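Aromatic-amino-acid aminotransferase (Burkholderia pseudomallei, PDB 4F4E) probably catalyses the transfer of amino groups between aromatic amino acids such as tyrosine and 2-oxoglutarate, working as a homodimer with pyridoxal 5'-phosphate. Local coordinates at residues A96-V101 against V118-A123; L233-Q238 against A249-F254; Y274-G279 against P310-A315. One frame throughout, in Å; residues are numbered along the deposited sequence. Where two conformers were deposited one is given.

Contact 1: residues A96-V101 against V118-A123; sequences AYDASV and VVTAQA
A helix packs here on the outermost strand of the large mixed sheet: Tyr-97, Asp-98 and Val-101 of helix 95-106 lie on Thr-120 and Gln-122 of strand 118-124. The segment axes approach to 7.8 Å and run at 120°, so the helix passes across the strand rather than along it. The contact is fully buried and offers a worked example of how polar and apolar side chains share a close helix-sheet interface. Asp-98 and Thr-120 face each other at its centre. The carboxylate settles over the backbone of the strand, with Asp-98 CG 3.3 Å from Thr-120 O and Asp-98 OD1 3.1 Å from Gln-122 N. Asp-98 OD2 and Thr-120 O, both acceptors, lie 3.3 Å apart without a hydrogen bond between them. Thr-120 puts its methyl toward the helix, where CG2 meets Val-101 CG1 at 4.0 Å, while its OG1 is hydrogen-bonded to Ser-282 and Gln-102. Gln-122 swings CG trans to its own backbone N (chi1 -176°), runs extended and crosses the Tyr-97 side chain at about a right angle; Gln-122 CG comes within 3.6 Å of Tyr-97 CE2. Beyond this touch the amide carries on to Ile-94, whose N bonds to OE1. Within the helix itself, Val-101 CG2 lies over one face of the Tyr-97 ring, 3.7 Å above the plane and offset toward the rim, and Tyr-97 OH is hydrogen-bonded to Gly-279 O on the neighbouring strand 278-284. The arrangement belongs to the three-layer alpha/beta/alpha large domain of fold type I pyridoxal-phosphate enzymes, with helices packed against a mostly parallel central sheet.

Contact 2: residues L233-Q238 against A249-F254; sequences LDIAYQ and AAVRLF
Gln-238 NE2 is gripped by two carbonyl oxygens, Ile-244 O and Leu-104 O, at the margin of a contact whose body is Leu-233 packed on Val-251 and Phe-254, and Ile-235 on Val-251. Those two bonds fix the amide where the chain leaves strand 230-235, and Arg-252 on the helix is tied off in a similar way, by a salt bridge to Glu-245 and by the carbonyls of Leu-104 and Leu-105. Polar ends are thus satisfied around the rim, and what joins strand to helix, the first two elements of the beta-alpha-beta unit 230-235, 249-256 and 261-266, is hydrocarbon. Leu-233 was deposited in two conformers, so its distances hold for one of them and are the less certain part of the description. In that conformer CD1 does most of the touching: it lies 3.5 Å from Val-251 CA and 3.6 Å from Phe-254 CD2, meeting the ring obliquely. Leu-233 CD2 follows the same ring, 4.0 Å from Phe-254 CE2. Ile-235 points the same way from the strand, and with CG1 opposite its backbone N (chi1 -171°) the extended chain delivers CD1 to Val-251 CG2 at 4.0 Å, the two side chains crossing at about a right angle. Val-251 CG2 thus touches the CD1 methyls of both strand residues. Between them along the strand, Asp-234 turns to the other face, where OD2 bonds to His-156 and lies close to the pyridine nitrogen of the cofactor lysine at position 269. Trp-217 and Val-221 of helix 214-227 also pack on Phe-254. The chemistry is dispersive and undirected, which implies a contact governed by shape and burial, consistent with the two conformers deposited for Leu-233, while the opposite face of the strand addresses the cofactor.

Contact 3: residues Y274-G279 against P310-A315; sequences YGERVG and PTHGGA
Glu-276 starts with CB 3.9 Å from Gly-313 CA, then folds back at CG, because the chain is bent there (chi2 -67°), and brings its carboxylate beside the ring of His-312 in helix 312-322. Its CD lies 4.0 Å from His-312 CD2, and Glu-276 OE2 approaches the same His-312 CD2 to 3.6 Å, with carboxylate and ring planes turned 59° apart. The charge itself is met by the second subunit: OE2 forms a salt bridge with Arg-86 of that chain, which probably helps keep the acid ionised, and OE1 takes the backbone N-H of His-312 of the second subunit. His-312 of this chain has its own partner, Glu-76, on NE2. One water links the two backbones, donating to Glu-276 O at 2.7 Å and accepting from Gly-313 N at 2.9 Å, so this N-H is satisfied through solvent. Alongside, Val-278 presses both branches onto glycine backbone. Its CG2 sits only 3.4 Å from Gly-313 CA, tighter than ordinary van der Waals contact, and Val-278 CG1 rests 3.8 Å from Gly-314 N; the closeness at Gly-313 depends on the absence of a side chain there. Between Glu-276 and Val-278 the backbone takes a left-handed conformation at Arg-277, whose side chain leads away from 310-315. There NH1 donates to Tyr-274 O at 3.0 Å (154° at the hydrogen) and the guanidinium plane contains that acceptor, while NH2 reaches both the cofactor phosphate and Tyr-306 O of the second subunit. Arginine at the phosphate, beside a subunit interface, is characteristic of the pyridoxal-phosphate site of the class I aminotransferases, where cofactor binding and dimer contacts share the same short loop.

In the fold
All three contacts are buried and reach the same mixed sheet, yet each meets it differently. Contacts 1 and 3 adjoin, about 13 Å between centres, because strands 118-124 and 278-284 are neighbours; Ala-123 N bonds to Gly-279 O at 2.9 Å. Contact 2 lies farther inside, its centre about 10 Å from the centre of the chain, within a beta-alpha-beta unit, and touches neither of the others. Its chemistry suits that place, being purely apolar, whereas contact 1 at the sheet's edge mixes a carboxylate and an amide with methyl groups. Contact 3 alone is within reach of the second subunit; it joins its segments by a water and close packing on glycine backbone, while its charged ends turn to the second subunit and the cofactor.

Contact 1: residues A96-V101 against V118-A123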
ATOM      1  N   ALA A  96      14.942  -1.666  11.131  1.00  9.40           N
ATOM      2  CA  ALA A  96      15.414  -2.975  11.613  1.00  9.41           C
ATOM      3  C   ALA A  96      14.864  -4.091  10.725  1.00  9.12           C
ATOM      4  O   ALA A  96      15.530  -5.123  10.554  1.00  9.10           O
ATOM      5  CB  ALA A  96      14.968  -3.223  13.078  1.00  9.86           C
ATOM      6  N   TYR A  97      13.624  -3.924  10.250  1.00  8.62           N
ATOM      7  CA  TYR A  97      13.004  -4.893   9.326  1.00  8.28           C
ATOM      8  C   TYR A  97      13.805  -4.915   8.031  1.00  8.25           C
ATOM      9  O   TYR A  97      14.189  -5.991   7.560  1.00  8.32           O
ATOM     10  CB  TYR A  97      11.550  -4.497   9.002  1.00  7.92           C
ATOM     11  CG  TYR A  97      10.892  -5.208   7.851  1.00  7.62           C
ATOM     12  CD1 TYR A  97      10.173  -6.389   8.048  1.00  7.63           C
ATOM     13  CD2 TYR A  97      10.913  -4.681   6.587  1.00  7.42           C
ATOM     14  CE1 TYR A  97       9.562  -7.021   6.986  1.00  7.66           C
ATOM     15  CE2 TYR A  97      10.326  -5.310   5.529  1.00  7.35           C
ATOM     16  CZ  TYR A  97       9.610  -6.479   5.730  1.00  7.55           C
ATOM     17  OH  TYR A  97       8.954  -7.075   4.674  1.00  8.16           O
ATOM     18  N   ASP A  98      14.103  -3.730   7.509  1.00  8.15           N
ATOM     19  CA  ASP A  98      14.846  -3.620   6.275  1.00  8.03           C
ATOM     20  C   ASP A  98      16.183  -4.322   6.418  1.00  8.35           C
ATOM     21  O   ASP A  98      16.592  -5.056   5.550  1.00  8.41           O
ATOM     22  CB  ASP A  98      15.076  -2.164   5.882  1.00  8.06           C
ATOM     23  CG  ASP A  98      13.822  -1.445   5.482  1.00  7.64           C
ATOM     24  OD1 ASP A  98      12.883  -2.111   5.059  1.00  7.33           O
ATOM     25  OD2 ASP A  98      13.779  -0.178   5.587  1.00  7.70           O
ATOM     26  N   ALA A  99      16.878  -4.101   7.531  1.00  8.59           N
ATOM     27  CA  ALA A  99      18.157  -4.773   7.778  1.00  9.20           C
ATOM     28  C   ALA A  99      18.054  -6.280   7.904  1.00  9.28           C
ATOM     29  O   ALA A  99      18.914  -6.985   7.406  1.00  9.25           O
ATOM     30  CB  ALA A  99      18.816  -4.200   9.035  1.00  9.53           C
ATOM     31  N   SER A 100      17.043  -6.769   8.607  1.00  9.79           N
ATOM     32  CA  SER A 100      16.828  -8.215   8.752  1.00 10.10           C
ATOM     33  C   SER A 100      16.487  -8.873   7.434  1.00 10.21           C
ATOM     34  O   SER A 100      16.893 -10.023   7.170  1.00 10.23           O
ATOM     35  CB  SER A 100      15.690  -8.497   9.755  1.00 10.57           C
ATOM     36  OG  SER A 100      16.057  -8.149  11.059  1.00 11.27           O
ATOM     37  N   VAL A 101      15.718  -8.184   6.588  1.00 10.08           N
ATOM     38  CA  VAL A 101      15.400  -8.733   5.253  1.00 10.16           C
ATOM     39  C   VAL A 101      16.677  -8.936   4.459  1.00 10.41           C
ATOM     40  O   VAL A 101      16.846  -9.960   3.811  1.00 10.22           O
ATOM     41  CB  VAL A 101      14.415  -7.816   4.495  1.00 10.02           C
ATOM     42  CG1 VAL A 101      14.458  -8.036   2.962  1.00 10.43           C
ATOM     43  CG2 VAL A 101      12.996  -7.933   5.069  1.00  9.95           C
ATOM     44  N   VAL A 118      23.644  -2.266  -0.447  1.00 11.43           N
ATOM     45  CA  VAL A 118      22.281  -2.776  -0.619  1.00 10.95           C
ATOM     46  C   VAL A 118      21.265  -1.807  -0.040  1.00 10.53           C
ATOM     47  O   VAL A 118      21.394  -1.354   1.109  1.00 11.27           O
ATOM     48  CB  VAL A 118      22.097  -4.150   0.055  1.00 11.38           C
ATOM     49  CG1 VAL A 118      20.769  -4.801  -0.364  1.00 11.21           C
ATOM     50  CG2 VAL A 118      23.300  -5.036  -0.269  1.00 11.59           C
ATOM     51  N   VAL A 119      20.268  -1.503  -0.851  1.00 10.01           N
ATOM     52  CA  VAL A 119      19.130  -0.671  -0.499  1.00  9.99           C
ATOM     53  C   VAL A 119      17.944  -1.586  -0.329  1.00  9.51           C
ATOM     54  O   VAL A 119      17.669  -2.386  -1.213  1.00  9.51           O
ATOM     55  CB  VAL A 119      18.833   0.311  -1.670  1.00 10.38           C
ATOM     56  CG1 VAL A 119      17.539   1.067  -1.409  1.00 10.62           C
ATOM     57  CG2 VAL A 119      20.007   1.269  -1.876  1.00 10.76           C
ATOM     58  N   THR A 120      17.263  -1.489   0.804  1.00  8.77           N
ATOM     59  CA  THR A 120      16.031  -2.217   1.060  1.00  8.36           C
ATOM     60  C   THR A 120      14.947  -1.325   1.593  1.00  8.27           C
ATOM     61  O   THR A 120      15.159  -0.605   2.589  1.00  9.22           O
ATOM     62  CB  THR A 120      16.264  -3.385   2.031  1.00  8.20           C
ATOM     63  OG1 THR A 120      17.219  -4.283   1.444  1.00  8.29           O
ATOM     64  CG2 THR A 120      14.956  -4.128   2.309  1.00  7.82           C
ATOM     65  N   ALA A 121      13.786  -1.319   0.918  1.00  7.80           N
ATOM     66  CA  ALA A 121      12.617  -0.576   1.373  1.00  7.54           C
ATOM     67  C   ALA A 121      11.483  -1.584   1.627  1.00  7.25           C
ATOM     68  O   ALA A 121      11.184  -2.419   0.785  1.00  7.12           O
ATOM     69  CB  ALA A 121      12.136   0.466   0.341  1.00  7.56           C
ATOM     70  N   GLN A 122      10.867  -1.481   2.792  1.00  7.01           N
ATOM     71  CA  GLN A 122       9.688  -2.219   3.098  1.00  6.93           C
ATOM     72  C   GLN A 122       8.627  -1.907   2.074  1.00  6.71           C
ATOM     73  O   GLN A 122       8.528  -0.790   1.588  1.00  7.14           O
ATOM     74  CB  GLN A 122       9.200  -1.838   4.514  1.00  6.90           C
ATOM     75  CG  GLN A 122       8.000  -2.611   5.045  1.00  6.74           C
ATOM     76  CD  GLN A 122       7.537  -2.064   6.359  1.00  6.92           C
ATOM     77  OE1 GLN A 122       8.327  -1.504   7.114  1.00  7.16           O
ATOM     78  NE2 GLN A 122       6.249  -2.234   6.652  1.00  6.74           N
ATOM     79  N   ALA A 123       7.826  -2.907   1.747  1.00  6.51           N
ATOM     80  CA  ALA A 123       6.867  -2.794   0.655  1.00  6.48           C
ATOM     81  C   ALA A 123       5.561  -3.509   0.970  1.00  6.40           C
ATOM     82  O   ALA A 123       5.515  -4.370   1.858  1.00  5.99           O
ATOM     83  CB  ALA A 123       7.505  -3.367  -0.654  1.00  6.21           C
TER

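Contact 2: residues L233-Q238 against A249-F254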
ATOM      1  N   LEU A 233      14.799 -10.390  -9.470  1.00  9.53           N
ATOM      2  CA  LEU A 233      14.460 -11.649  -8.806  0.50  9.30           C
ATOM      3  C   LEU A 233      13.181 -11.454  -7.989  1.00  8.94           C
ATOM      4  O   LEU A 233      12.985 -10.414  -7.337  1.00  8.77           O
ATOM      5  CB  LEU A 233      15.627 -12.128  -7.932  0.50  9.58           C
ATOM      6  CG  LEU A 233      16.843 -12.615  -8.730  0.50 10.05           C
ATOM      7  CD1 LEU A 233      18.095 -12.526  -7.893  0.50 10.35           C
ATOM      8  CD2 LEU A 233      16.626 -14.060  -9.197  0.50 10.29           C
ATOM      9  N   ASP A 234      12.299 -12.449  -8.029  1.00  8.78           N
ATOM     10  CA  ASP A 234      11.047 -12.464  -7.265  1.00  8.65           C
ATOM     11  C   ASP A 234      11.096 -13.711  -6.392  1.00  8.28           C
ATOM     12  O   ASP A 234      11.077 -14.861  -6.890  1.00  7.83           O
ATOM     13  CB  ASP A 234       9.864 -12.546  -8.217  1.00  8.99           C
ATOM     14  CG  ASP A 234       8.516 -12.533  -7.515  1.00  9.69           C
ATOM     15  OD1 ASP A 234       8.443 -12.837  -6.292  1.00 11.04           O
ATOM     16  OD2 ASP A 234       7.495 -12.232  -8.199  1.00  9.21           O
ATOM     17  N   ILE A 235      11.288 -13.467  -5.094  1.00  7.98           N
ATOM     18  CA  ILE A 235      11.447 -14.522  -4.067  1.00  8.07           C
ATOM     19  C   ILE A 235      10.286 -14.458  -3.066  1.00  8.23           C
ATOM     20  O   ILE A 235      10.325 -13.779  -2.035  1.00  8.27           O
ATOM     21  CB  ILE A 235      12.852 -14.490  -3.418  1.00  7.92           C
ATOM     22  CG1 ILE A 235      13.086 -15.715  -2.511  1.00  7.99           C
ATOM     23  CG2 ILE A 235      13.136 -13.130  -2.729  1.00  7.75           C
ATOM     24  CD1 ILE A 235      14.567 -15.883  -2.059  1.00  7.93           C
ATOM     25  N   ALA A 236       9.210 -15.148  -3.430  1.00  8.53           N
ATOM     26  CA  ALA A 236       7.980 -15.148  -2.665  1.00  8.51           C
ATOM     27  C   ALA A 236       7.843 -16.395  -1.774  1.00  9.11           C
ATOM     28  O   ALA A 236       6.922 -16.469  -0.982  1.00  8.84           O
ATOM     29  CB  ALA A 236       6.794 -15.041  -3.603  1.00  8.26           C
ATOM     30  N   TYR A 237       8.747 -17.373  -1.941  1.00  9.13           N
ATOM     31  CA  TYR A 237       8.621 -18.659  -1.260  1.00  9.59           C
ATOM     32  C   TYR A 237       9.910 -19.127  -0.581  1.00  9.61           C
ATOM     33  O   TYR A 237      10.192 -20.305  -0.541  1.00 10.05           O
ATOM     34  CB  TYR A 237       8.124 -19.740  -2.246  1.00  9.47           C
ATOM     35  CG  TYR A 237       6.804 -19.407  -2.864  1.00  9.53           C
ATOM     36  CD1 TYR A 237       5.601 -19.706  -2.211  1.00  9.86           C
ATOM     37  CD2 TYR A 237       6.735 -18.839  -4.149  1.00  9.63           C
ATOM     38  CE1 TYR A 237       4.393 -19.393  -2.804  1.00  9.61           C
ATOM     39  CE2 TYR A 237       5.539 -18.495  -4.709  1.00  9.86           C
ATOM     40  CZ  TYR A 237       4.367 -18.799  -4.048  1.00  9.69           C
ATOM     41  OH  TYR A 237       3.168 -18.472  -4.615  1.00  9.62           O
ATOM     42  N   GLN A 238      10.678 -18.199  -0.004  1.00 10.10           N
ATOM     43  CA  GLN A 238      11.908 -18.557   0.664  1.00 10.21           C
ATOM     44  C   GLN A 238      11.560 -19.433   1.854  1.00 10.60           C
ATOM     45  O   GLN A 238      10.898 -18.988   2.769  1.00 10.54           O
ATOM     46  CB  GLN A 238      12.696 -17.332   1.140  1.00 10.32           C
ATOM     47  CG  GLN A 238      14.064 -17.698   1.697  1.00 10.60           C
ATOM     48  CD  GLN A 238      14.892 -16.483   2.090  1.00 10.93           C
ATOM     49  OE1 GLN A 238      14.408 -15.320   2.037  1.00 11.46           O
ATOM     50  NE2 GLN A 238      16.107 -16.728   2.489  1.00 10.94           N
ATOM     51  N   ALA A 249      19.586 -19.089  -2.851  1.00 12.13           N
ATOM     52  CA  ALA A 249      20.820 -19.313  -3.642  1.00 12.74           C
ATOM     53  C   ALA A 249      20.890 -18.446  -4.884  1.00 12.47           C
ATOM     54  O   ALA A 249      21.903 -17.830  -5.158  1.00 12.64           O
ATOM     55  CB  ALA A 249      20.974 -20.788  -3.977  1.00 13.41           C
ATOM     56  N   ALA A 250      19.801 -18.383  -5.624  1.00 12.17           N
ATOM     57  CA  ALA A 250      19.767 -17.613  -6.863  1.00 12.75           C
ATOM     58  C   ALA A 250      20.022 -16.141  -6.627  1.00 12.71           C
ATOM     59  O   ALA A 250      20.742 -15.506  -7.390  1.00 12.88           O
ATOM     60  CB  ALA A 250      18.442 -17.822  -7.595  1.00 12.62           C
ATOM     61  N   VAL A 251      19.463 -15.591  -5.532  1.00 12.32           N
ATOM     62  CA  VAL A 251      19.669 -14.184  -5.204  1.00 12.28           C
ATOM     63  C   VAL A 251      21.158 -13.946  -4.909  1.00 13.03           C
ATOM     64  O   VAL A 251      21.768 -13.017  -5.443  1.00 13.38           O
ATOM     65  CB  VAL A 251      18.782 -13.760  -3.994  1.00 12.05           C
ATOM     66  CG1 VAL A 251      19.119 -12.358  -3.546  1.00 11.82           C
ATOM     67  CG2 VAL A 251      17.299 -13.919  -4.309  1.00 11.34           C
ATOM     68  N   ARG A 252      21.776 -14.867  -4.150  1.00 13.65           N
ATOM     69  CA  ARG A 252      23.174 -14.767  -3.761  1.00 14.44           C
ATOM     70  C   ARG A 252      24.159 -14.918  -4.921  1.00 14.66           C
ATOM     71  O   ARG A 252      25.201 -14.242  -4.918  1.00 14.65           O
ATOM     72  CB  ARG A 252      23.473 -15.768  -2.633  1.00 15.48           C
ATOM     73  CG  ARG A 252      22.631 -15.397  -1.396  1.00 15.97           C
ATOM     74  CD  ARG A 252      22.875 -16.280  -0.185  1.00 16.94           C
ATOM     75  NE  ARG A 252      21.842 -15.995   0.837  1.00 17.80           N
ATOM     76  CZ  ARG A 252      21.771 -16.557   2.053  1.00 18.15           C
ATOM     77  NH1 ARG A 252      22.670 -17.411   2.474  1.00 19.59           N
ATOM     78  NH2 ARG A 252      20.806 -16.229   2.888  1.00 20.07           N
ATOM     79  N   LEU A 253      23.796 -15.745  -5.907  1.00 14.34           N
ATOM     80  CA  LEU A 253      24.604 -15.934  -7.127  1.00 15.09           C
ATOM     81  C   LEU A 253      24.683 -14.628  -7.901  1.00 14.79           C
ATOM     82  O   LEU A 253      25.752 -14.271  -8.394  1.00 14.08           O
ATOM     83  CB  LEU A 253      24.017 -17.038  -8.031  1.00 15.82           C
ATOM     84  CG  LEU A 253      24.304 -18.471  -7.563  1.00 17.06           C
ATOM     85  CD1 LEU A 253      23.478 -19.596  -8.255  1.00 17.74           C
ATOM     86  CD2 LEU A 253      25.788 -18.748  -7.728  1.00 17.84           C
ATOM     87  N   PHE A 254      23.547 -13.926  -7.992  1.00 13.97           N
ATOM     88  CA  PHE A 254      23.522 -12.615  -8.665  1.00 14.48           C
ATOM     89  C   PHE A 254      24.288 -11.589  -7.847  1.00 15.04           C
ATOM     90  O   PHE A 254      25.014 -10.761  -8.412  1.00 15.66           O
ATOM     91  CB  PHE A 254      22.106 -12.122  -8.958  1.00 13.88           C
ATOM     92  CG  PHE A 254      21.488 -12.754 -10.187  1.00 13.83           C
ATOM     93  CD1 PHE A 254      21.727 -12.239 -11.412  1.00 14.48           C
ATOM     94  CD2 PHE A 254      20.682 -13.843 -10.073  1.00 13.94           C
ATOM     95  CE1 PHE A 254      21.168 -12.804 -12.533  1.00 14.98           C
ATOM     96  CE2 PHE A 254      20.108 -14.428 -11.196  1.00 14.70           C
ATOM     97  CZ  PHE A 254      20.369 -13.896 -12.435  1.00 14.26           C
TER

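Contact 3: residues Y274-G279 against P310-A315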
ATOM      1  N   TYR A 274      -0.302 -13.135   4.429  1.00  7.34           N
ATOM      2  CA  TYR A 274      -0.909 -12.627   3.180  1.00  7.27           C
ATOM      3  C   TYR A 274      -1.586 -11.265   3.338  1.00  7.19           C
ATOM      4  O   TYR A 274      -1.264 -10.291   2.652  1.00  7.19           O
ATOM      5  CB  TYR A 274      -1.944 -13.636   2.657  1.00  7.43           C
ATOM      6  CG  TYR A 274      -1.466 -15.066   2.563  1.00  7.63           C
ATOM      7  CD1 TYR A 274      -0.870 -15.555   1.401  1.00  7.76           C
ATOM      8  CD2 TYR A 274      -1.607 -15.953   3.635  1.00  8.43           C
ATOM      9  CE1 TYR A 274      -0.399 -16.882   1.338  1.00  7.99           C
ATOM     10  CE2 TYR A 274      -1.143 -17.271   3.548  1.00  8.50           C
ATOM     11  CZ  TYR A 274      -0.573 -17.722   2.388  1.00  8.81           C
ATOM     12  OH  TYR A 274      -0.115 -19.046   2.322  1.00  9.67           O
ATOM     13  N   GLY A 275      -2.525 -11.202   4.264  1.00  7.39           N
ATOM     14  CA  GLY A 275      -3.398 -10.036   4.408  1.00  7.35           C
ATOM     15  C   GLY A 275      -2.823  -8.851   5.175  1.00  7.57           C
ATOM     16  O   GLY A 275      -3.503  -7.841   5.294  1.00  7.65           O
ATOM     17  N   GLU A 276      -1.589  -8.945   5.682  1.00  7.38           N
ATOM     18  CA  GLU A 276      -0.890  -7.783   6.293  1.00  7.43           C
ATOM     19  C   GLU A 276       0.077  -7.068   5.318  1.00  7.30           C
ATOM     20  O   GLU A 276       0.561  -5.973   5.631  1.00  7.70           O
ATOM     21  CB  GLU A 276      -0.164  -8.162   7.586  1.00  7.57           C
ATOM     22  CG  GLU A 276      -1.069  -8.748   8.662  1.00  7.91           C
ATOM     23  CD  GLU A 276      -2.100  -7.804   9.262  1.00  8.27           C
ATOM     24  OE1 GLU A 276      -2.409  -6.711   8.678  1.00  8.65           O
ATOM     25  OE2 GLU A 276      -2.681  -8.236  10.292  1.00  8.14           O
ATOM     26  N   ARG A 277       0.332  -7.672   4.146  1.00  6.88           N
ATOM     27  CA  ARG A 277       1.021  -7.025   3.014  1.00  6.73           C
ATOM     28  C   ARG A 277       2.470  -6.661   3.411  1.00  6.77           C
ATOM     29  O   ARG A 277       2.832  -5.488   3.488  1.00  6.93           O
ATOM     30  CB  ARG A 277       0.301  -5.780   2.508  1.00  6.52           C
ATOM     31  CG  ARG A 277      -1.230  -5.922   2.361  1.00  6.38           C
ATOM     32  CD  ARG A 277      -1.655  -7.081   1.487  1.00  6.31           C
ATOM     33  NE  ARG A 277      -1.053  -7.050   0.173  1.00  6.09           N
ATOM     34  CZ  ARG A 277      -0.262  -7.987  -0.363  1.00  6.00           C
ATOM     35  NH1 ARG A 277       0.092  -9.102   0.286  1.00  5.87           N
ATOM     36  NH2 ARG A 277       0.221  -7.784  -1.591  1.00  5.84           N
ATOM     37  N   VAL A 278       3.253  -7.683   3.689  1.00  6.57           N
ATOM     38  CA  VAL A 278       4.614  -7.540   4.214  1.00  6.75           C
ATOM     39  C   VAL A 278       5.616  -8.121   3.209  1.00  6.59           C
ATOM     40  O   VAL A 278       5.680  -9.331   3.010  1.00  6.83           O
ATOM     41  CB  VAL A 278       4.750  -8.299   5.559  1.00  7.01           C
ATOM     42  CG1 VAL A 278       6.044  -7.882   6.265  1.00  7.03           C
ATOM     43  CG2 VAL A 278       3.563  -8.040   6.443  1.00  7.52           C
ATOM     44  N   GLY A 279       6.342  -7.233   2.518  1.00  6.46           N
ATOM     45  CA  GLY A 279       7.403  -7.576   1.606  1.00  6.33           C
ATOM     46  C   GLY A 279       8.458  -6.491   1.576  1.00  6.33           C
ATOM     47  O   GLY A 279       8.529  -5.624   2.475  1.00  6.13           O
ATOM     48  N   PRO A 310       2.439   0.247   6.035  1.00  7.23           N
ATOM     49  CA  PRO A 310       1.778  -0.099   7.283  1.00  7.53           C
ATOM     50  C   PRO A 310       2.715  -0.752   8.264  1.00  7.84           C
ATOM     51  O   PRO A 310       3.747  -1.339   7.881  1.00  8.38           O
ATOM     52  CB  PRO A 310       0.676  -1.079   6.829  1.00  7.46           C
ATOM     53  CG  PRO A 310       1.217  -1.705   5.599  1.00  7.22           C
ATOM     54  CD  PRO A 310       2.029  -0.628   4.935  1.00  7.30           C
ATOM     55  N   THR A 311       2.365  -0.669   9.533  1.00  7.85           N
ATOM     56  CA  THR A 311       3.265  -1.032  10.610  1.00  7.88           C
ATOM     57  C   THR A 311       3.119  -2.483  11.045  1.00  7.71           C
ATOM     58  O   THR A 311       4.130  -3.183  11.214  1.00  7.74           O
ATOM     59  CB  THR A 311       3.071  -0.121  11.845  1.00  8.15           C
ATOM     60  OG1 THR A 311       3.395   1.224  11.488  1.00  8.23           O
ATOM     61  CG2 THR A 311       4.080  -0.493  13.005  1.00  8.49           C
ATOM     62  N   HIS A 312       1.882  -2.941  11.235  1.00  7.60           N
ATOM     63  CA  HIS A 312       1.670  -4.155  11.969  1.00  7.69           C
ATOM     64  C   HIS A 312       2.470  -5.362  11.455  1.00  7.57           C
ATOM     65  O   HIS A 312       3.224  -5.999  12.226  1.00  7.62           O
ATOM     66  CB  HIS A 312       0.196  -4.495  12.021  1.00  7.81           C
ATOM     67  CG  HIS A 312      -0.093  -5.611  12.997  1.00  7.86           C
ATOM     68  ND1 HIS A 312       0.061  -5.444  14.317  1.00  8.21           N
ATOM     69  CD2 HIS A 312      -0.456  -6.938  12.790  1.00  7.87           C
ATOM     70  CE1 HIS A 312      -0.245  -6.620  14.960  1.00  8.84           C
ATOM     71  NE2 HIS A 312      -0.550  -7.538  14.026  1.00  8.25           N
ATOM     72  N   GLY A 313       2.259  -5.714  10.190  1.00  7.49           N
ATOM     73  CA  GLY A 313       2.911  -6.879   9.612  1.00  7.21           C
ATOM     74  C   GLY A 313       4.434  -6.826   9.680  1.00  7.18           C
ATOM     75  O   GLY A 313       5.110  -7.784  10.119  1.00  7.26           O
ATOM     76  N   GLY A 314       4.995  -5.749   9.172  1.00  7.22           N
ATOM     77  CA  GLY A 314       6.443  -5.563   9.251  1.00  7.34           C
ATOM     78  C   GLY A 314       7.024  -5.605  10.644  1.00  7.68           C
ATOM     79  O   GLY A 314       8.078  -6.177  10.852  1.00  7.57           O
ATOM     80  N   ALA A 315       6.322  -5.010  11.602  1.00  8.17           N
ATOM     81  CA  ALA A 315       6.779  -5.011  12.978  1.00  8.32           C
ATOM     82  C   ALA A 315       6.830  -6.429  13.556  1.00  8.82           C
ATOM     83  O   ALA A 315       7.742  -6.773  14.289  1.00  8.47           O
ATOM     84  CB  ALA A 315       5.925  -4.116  13.840  1.00  8.34           C
TER
HETATM   85  O   HOH W   1       0.866  -4.615   7.910  1.00 10.96           O